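Local structure of amidohydrolase (2I5G) at residues G136-R142 with E167-E171; I246-Q252 with I284-F290. The protein probably acts as a metal-dependent dipeptidase of the M19 (membrane or renal dipeptidase) family, cleaving dipeptides into free amino acids. The protein carries 2 engineered substitutions. The contacts are given in a common frame with arbitrary orientation. Residues are numbered along the deposited sequence.

Contact 1 of 2, residues G136-R142 with E167-E171; sequences GLSGFGR and EVILE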
loop_
_atom_site.group_PDB
_atom_site.type_symbol
_atom_site.label_atom_id
_atom_site.label_comp_id
_atom_site.label_asym_id
_atom_site.label_seq_id
_atom_site.Cartn_x
_atom_site.Cartn_y
_atom_site.Cartn_z
ATOM N N GLY A 136 -1.513 -2.028 11.898
ATOM C CA GLY A 136 -2.509 -1.085 12.364
ATOM C C GLY A 136 -3.028 -0.227 11.234
ATOM O O GLY A 136 -2.552 -0.328 10.099
ATOM N N LEU A 137 -4.009 0.614 11.543
ATOM C CA LEU A 137 -4.606 1.514 10.562
ATOM C C LEU A 137 -3.620 2.640 10.247
ATOM O O LEU A 137 -3.139 3.334 11.154
ATOM C CB LEU A 137 -5.903 2.093 11.123
ATOM C CG LEU A 137 -6.694 3.008 10.193
ATOM C CD1 LEU A 137 -7.035 2.269 8.905
ATOM C CD2 LEU A 137 -7.953 3.470 10.901
ATOM N N SER A 138 -3.316 2.822 8.967
ATOM C CA SER A 138 -2.361 3.853 8.567
ATOM C C SER A 138 -3.016 5.223 8.582
ATOM O O SER A 138 -4.225 5.329 8.758
ATOM C CB SER A 138 -1.816 3.573 7.161
ATOM O OG SER A 138 -2.709 4.034 6.161
ATOM N N GLY A 139 -2.211 6.268 8.400
ATOM C CA GLY A 139 -2.753 7.612 8.378
ATOM C C GLY A 139 -3.741 7.748 7.233
ATOM O O GLY A 139 -4.881 8.181 7.433
ATOM N N PHE A 140 -3.304 7.371 6.028
ATOM C CA PHE A 140 -4.147 7.438 4.839
ATOM C C PHE A 140 -5.448 6.671 5.082
ATOM O O PHE A 140 -6.521 7.071 4.621
ATOM C CB PHE A 140 -3.405 6.846 3.646
ATOM C CG PHE A 140 -4.127 7.007 2.341
ATOM C CD1 PHE A 140 -4.337 8.268 1.795
ATOM C CD2 PHE A 140 -4.587 5.893 1.645
ATOM C CE1 PHE A 140 -4.995 8.419 0.569
ATOM C CE2 PHE A 140 -5.248 6.035 0.415
ATOM C CZ PHE A 140 -5.449 7.300 -0.119
ATOM N N GLY A 141 -5.346 5.566 5.818
ATOM C CA GLY A 141 -6.522 4.771 6.124
ATOM C C GLY A 141 -7.569 5.519 6.935
ATOM O O GLY A 141 -8.764 5.301 6.763
ATOM N N ARG A 142 -7.134 6.402 7.825
ATOM C CA ARG A 142 -8.076 7.157 8.641
ATOM C C ARG A 142 -8.818 8.167 7.776
ATOM O O ARG A 142 -9.948 8.551 8.083
ATOM C CB ARG A 142 -7.349 7.889 9.770
ATOM C CG ARG A 142 -6.506 6.994 10.651
ATOM C CD ARG A 142 -5.894 7.796 11.782
ATOM N NE ARG A 142 -6.885 8.133 12.800
ATOM C CZ ARG A 142 -7.292 7.297 13.751
ATOM N NH1 ARG A 142 -6.793 6.068 13.823
ATOM N NH2 ARG A 142 -8.201 7.688 14.636
ATOM N N GLU A 167 -8.853 -0.412 15.284
ATOM C CA GLU A 167 -8.740 1.023 15.042
ATOM C C GLU A 167 -9.899 1.502 14.181
ATOM O O GLU A 167 -10.462 2.569 14.419
ATOM C CB GLU A 167 -7.401 1.341 14.371
ATOM C CG GLU A 167 -6.212 1.187 15.307
ATOM C CD GLU A 167 -4.873 1.248 14.596
ATOM O OE1 GLU A 167 -4.607 2.239 13.890
ATOM O OE2 GLU A 167 -4.074 0.303 14.749
ATOM N N VAL A 168 -10.268 0.698 13.192
ATOM C CA VAL A 168 -11.374 1.045 12.309
ATOM C C VAL A 168 -12.699 1.117 13.078
ATOM O O VAL A 168 -13.515 2.007 12.843
ATOM C CB VAL A 168 -11.498 0.018 11.143
ATOM C CG1 VAL A 168 -12.756 0.290 10.317
ATOM C CG2 VAL A 168 -10.265 0.102 10.257
ATOM N N ILE A 169 -12.917 0.185 13.999
ATOM C CA ILE A 169 -14.156 0.195 14.771
ATOM C C ILE A 169 -14.238 1.456 15.631
ATOM O O ILE A 169 -15.311 2.043 15.802
ATOM C CB ILE A 169 -14.257 -1.038 15.702
ATOM C CG1 ILE A 169 -14.240 -2.324 14.868
ATOM C CG2 ILE A 169 -15.534 -0.949 16.544
ATOM C CD1 ILE A 169 -14.196 -3.591 15.688
ATOM N N LEU A 170 -13.092 1.865 16.162
ATOM C CA LEU A 170 -13.000 3.038 17.021
ATOM C C LEU A 170 -13.029 4.358 16.252
ATOM O O LEU A 170 -13.361 5.396 16.812
ATOM C CB LEU A 170 -11.706 2.949 17.837
ATOM C CG LEU A 170 -11.720 2.591 19.329
ATOM C CD1 LEU A 170 -12.923 1.740 19.691
ATOM C CD2 LEU A 170 -10.419 1.874 19.657
ATOM N N GLU A 171 -12.690 4.312 14.968
ATOM C CA GLU A 171 -12.639 5.509 14.128
ATOM C C GLU A 171 -13.923 5.849 13.369
ATOM O O GLU A 171 -14.266 7.021 13.227
ATOM C CB GLU A 171 -11.465 5.374 13.145
ATOM C CG GLU A 171 -11.457 6.327 11.947
ATOM C CD GLU A 171 -11.031 7.739 12.299
ATOM O OE1 GLU A 171 -9.983 7.905 12.959
ATOM O OE2 GLU A 171 -11.739 8.686 11.898
HETATM O O HOH W 1 -8.657 4.147 15.736
#

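Contact 2 of 2, residues I246-Q252 with I284-F290; sequences IGTDFTQ and IRTVGEF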
loop_
_atom_site.group_PDB
_atom_site.type_symbol
_atom_site.label_atom_id
_atom_site.label_comp_id
_atom_site.label_asym_id
_atom_site.label_seq_id
_atom_site.Cartn_x
_atom_site.Cartn_y
_atom_site.Cartn_z
ATOM N N ILE A 246 -26.438 -13.148 8.027
ATOM C CA ILE A 246 -25.823 -14.160 7.179
ATOM C C ILE A 246 -24.838 -13.600 6.159
ATOM O O ILE A 246 -25.065 -12.537 5.582
ATOM C CB ILE A 246 -26.906 -14.965 6.431
ATOM C CG1 ILE A 246 -27.691 -15.807 7.431
ATOM C CG2 ILE A 246 -26.277 -15.865 5.370
ATOM C CD1 ILE A 246 -26.823 -16.747 8.255
ATOM N N GLY A 247 -23.744 -14.335 5.960
ATOM C CA GLY A 247 -22.709 -13.984 4.994
ATOM C C GLY A 247 -22.098 -15.295 4.502
ATOM O O GLY A 247 -20.937 -15.604 4.780
ATOM N N THR A 248 -22.895 -16.076 3.773
ATOM C CA THR A 248 -22.485 -17.390 3.274
ATOM C C THR A 248 -21.099 -17.489 2.660
ATOM O O THR A 248 -20.344 -18.413 2.965
ATOM C CB THR A 248 -23.475 -17.934 2.228
ATOM O OG1 THR A 248 -23.291 -17.241 0.987
ATOM C CG2 THR A 248 -24.899 -17.744 2.703
ATOM N N ASP A 249 -20.769 -16.552 1.783
ATOM C CA ASP A 249 -19.475 -16.573 1.129
ATOM C C ASP A 249 -19.542 -17.631 0.026
ATOM O O ASP A 249 -18.601 -18.391 -0.180
ATOM C CB ASP A 249 -18.385 -16.910 2.152
ATOM C CG ASP A 249 -16.984 -16.625 1.642
ATOM O OD1 ASP A 249 -16.840 -15.787 0.727
ATOM O OD2 ASP A 249 -16.019 -17.226 2.172
ATOM N N PHE A 250 -20.677 -17.678 -0.673
ATOM C CA PHE A 250 -20.864 -18.624 -1.771
ATOM C C PHE A 250 -19.894 -18.331 -2.917
ATOM O O PHE A 250 -19.802 -17.195 -3.390
ATOM C CB PHE A 250 -22.296 -18.553 -2.308
ATOM C CG PHE A 250 -23.242 -19.523 -1.659
ATOM C CD1 PHE A 250 -22.938 -20.884 -1.604
ATOM C CD2 PHE A 250 -24.456 -19.084 -1.129
ATOM C CE1 PHE A 250 -23.827 -21.795 -1.030
ATOM C CE2 PHE A 250 -25.351 -19.988 -0.553
ATOM C CZ PHE A 250 -25.034 -21.347 -0.505
ATOM N N THR A 251 -19.179 -19.361 -3.361
ATOM C CA THR A 251 -18.213 -19.233 -4.451
ATOM C C THR A 251 -18.714 -20.028 -5.660
ATOM O O THR A 251 -17.938 -20.431 -6.534
ATOM C CB THR A 251 -16.837 -19.782 -4.029
ATOM O OG1 THR A 251 -16.935 -21.190 -3.782
ATOM C CG2 THR A 251 -16.368 -19.101 -2.763
ATOM N N GLN A 252 -20.026 -20.234 -5.692
ATOM C CA GLN A 252 -20.698 -20.993 -6.737
ATOM C C GLN A 252 -20.268 -20.734 -8.183
ATOM O O GLN A 252 -20.369 -19.617 -8.698
ATOM C CB GLN A 252 -22.204 -20.790 -6.610
ATOM C CG GLN A 252 -23.012 -21.852 -7.304
ATOM C CD GLN A 252 -24.487 -21.730 -7.017
ATOM O OE1 GLN A 252 -24.910 -21.757 -5.863
ATOM N NE2 GLN A 252 -25.283 -21.599 -8.071
ATOM N N ILE A 284 -26.797 -27.126 2.415
ATOM C CA ILE A 284 -26.759 -25.787 1.834
ATOM C C ILE A 284 -25.507 -25.601 0.975
ATOM O O ILE A 284 -24.691 -24.716 1.216
ATOM C CB ILE A 284 -26.839 -24.694 2.940
ATOM C CG1 ILE A 284 -27.021 -23.322 2.286
ATOM C CG2 ILE A 284 -25.606 -24.748 3.842
ATOM C CD1 ILE A 284 -27.360 -22.216 3.255
ATOM N N ARG A 285 -25.377 -26.459 -0.036
ATOM C CA ARG A 285 -24.249 -26.445 -0.964
ATOM C C ARG A 285 -24.441 -25.448 -2.112
ATOM O O ARG A 285 -23.475 -25.048 -2.760
ATOM C CB ARG A 285 -24.039 -27.846 -1.546
ATOM C CG ARG A 285 -23.626 -28.896 -0.546
ATOM C CD ARG A 285 -22.114 -29.042 -0.497
ATOM N NE ARG A 285 -21.685 -30.105 0.414
ATOM C CZ ARG A 285 -22.002 -31.393 0.285
ATOM N NH1 ARG A 285 -22.766 -31.801 -0.719
ATOM N NH2 ARG A 285 -21.538 -32.283 1.154
ATOM N N THR A 286 -25.684 -25.067 -2.380
ATOM C CA THR A 286 -25.971 -24.111 -3.445
ATOM C C THR A 286 -26.901 -23.000 -2.962
ATOM O O THR A 286 -27.681 -23.179 -2.022
ATOM C CB THR A 286 -26.631 -24.788 -4.667
ATOM O OG1 THR A 286 -27.854 -25.416 -4.266
ATOM C CG2 THR A 286 -25.708 -25.822 -5.273
ATOM N N VAL A 287 -26.809 -21.849 -3.613
ATOM C CA VAL A 287 -27.630 -20.706 -3.258
ATOM C C VAL A 287 -29.102 -21.100 -3.238
ATOM O O VAL A 287 -29.841 -20.731 -2.325
ATOM C CB VAL A 287 -27.418 -19.556 -4.260
ATOM C CG1 VAL A 287 -28.236 -18.342 -3.848
ATOM C CG2 VAL A 287 -25.940 -19.200 -4.325
ATOM N N GLY A 288 -29.519 -21.864 -4.241
ATOM C CA GLY A 288 -30.906 -22.288 -4.324
ATOM C C GLY A 288 -31.424 -23.051 -3.115
ATOM O O GLY A 288 -32.618 -23.353 -3.029
ATOM N N GLU A 289 -30.536 -23.358 -2.176
ATOM C CA GLU A 289 -30.925 -24.091 -0.975
ATOM C C GLU A 289 -31.056 -23.208 0.257
ATOM O O GLU A 289 -31.300 -23.711 1.355
ATOM C CB GLU A 289 -29.918 -25.198 -0.678
ATOM C CG GLU A 289 -29.986 -26.382 -1.611
ATOM C CD GLU A 289 -29.003 -27.459 -1.215
ATOM O OE1 GLU A 289 -27.796 -27.273 -1.467
ATOM O OE2 GLU A 289 -29.436 -28.484 -0.637
ATOM N N PHE A 290 -30.895 -21.898 0.072
ATOM C CA PHE A 290 -30.986 -20.937 1.172
ATOM C C PHE A 290 -32.119 -21.248 2.160
ATOM O O PHE A 290 -31.914 -21.233 3.376
ATOM C CB PHE A 290 -31.160 -19.521 0.615
ATOM C CG PHE A 290 -30.095 -18.557 1.055
ATOM C CD1 PHE A 290 -30.061 -18.084 2.363
ATOM C CD2 PHE A 290 -29.107 -18.138 0.165
ATOM C CE1 PHE A 290 -29.059 -17.210 2.779
ATOM C CE2 PHE A 290 -28.102 -17.267 0.571
ATOM C CZ PHE A 290 -28.077 -16.801 1.880
#

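Contact 1 of 2, residues G136-R142 with E167-E171
Glu167, with chi1 m and chi2 t, reaches from its helix to the loop before the other helix and sets its carboxylate beside the Gly136-Leu137 peptide: Leu137 N gives a weak hydrogen bond to Glu167 OE1 (2.9 Å). At Gly136 a CB would clash with Glu167 OE2, and the backbone angles (97°/176°) by themselves call for glycine. The stronger partner of Glu167 is Arg133 of the second subunit, a salt bridge that ties this corner to the dimer interface. Leu137, chi1 t, places Leu137 CD1 4.1 Å from Val168 CG2. Arg142 starts sideways, but a bend at chi3 (p) swings its guanidinium across: Arg142 NH2 lies 2.5 Å from Glu171 OE1, a salt bridge of uncertain length because that oxygen is crowded in the model. Ser138 is the N-cap, Ser138 OG accepting from Gly141 N (3.1 Å). The contact joins the start of helix 139-151 to the last turn of helix 162-171, which precede and follow strand 154-156, consistent with a TIM-barrel fold, while Ile169 packs on helix 195-203.

Contact 2 of 2, residues I246-Q252 with I284-F290
The ring of Phe250 is the main bump of this contact, pushed into a hollow formed by the curved backbone of 284-287 and the side chains of Ile284, Val287 and Phe290. Val287 closes one face: its CG2 stands 3.9 Å from the centroid of the Phe250 ring, 26° off the normal, a CH-pi contact. Ile284 O (3.8 Å from Phe250 CE1) and Phe290 CE2 (4.0 Å from Phe250 CE2) lie at the ring edge, and Ile284 CG1 packs 4.0 Å from Phe250 CZ. Backbone completes the wall, with Thr286 C 3.5 Å from Phe250 CZ and Arg285 O 3.7 Å from Phe250 CE1. Segment 246-252 runs out from the end of strand 244-246, which fits the TIM-barrel-like fold of M19 peptidases, in which loops following the parallel strands shape one end of the barrel. Phe290 is the answering bump from the other segment. Its ring edge meets Ile246, Phe290 CE1 lying 4.0 Å from Ile246 CG2, and Phe290 CZ comes within 3.4 Å of Thr248 CG2, while Asp14 of strand 13-17 touches both aromatic side chains. The Thr248 hydroxyl itself bonds to Asp14. At the far end the extended Gln252 side chain reaches over Thr286, and Gln252 OE1 accepts a nearly straight hydrogen bond from Val287 N (2.9 Å, 175°) at the start of the short 3-10 turn 287-289. Gln252 NE2 and Gly288 N both bond to Asp28 OD2 on helix 23-31.

In the fold
Contact 1 is complete before contact 2 begins along the chain, and the two lie on opposite sides of the chain's centre, their own centres 32 Å apart and their nearest atoms about 17 Å apart. Both lie within the same M19 peptidase fold, built as a TIM-like barrel. Contact 1 joins the helices that come before and after barrel strand 154-156. Contact 2 follows strand 244-246, the last strand, whose end residue Ile246 is backbone-bonded to Gly15 of the first strand, 13-17, consistent with closure of the barrel. Contact 1 borders the second subunit, whereas contact 2 lies inside one subunit, where the last and first strands meet.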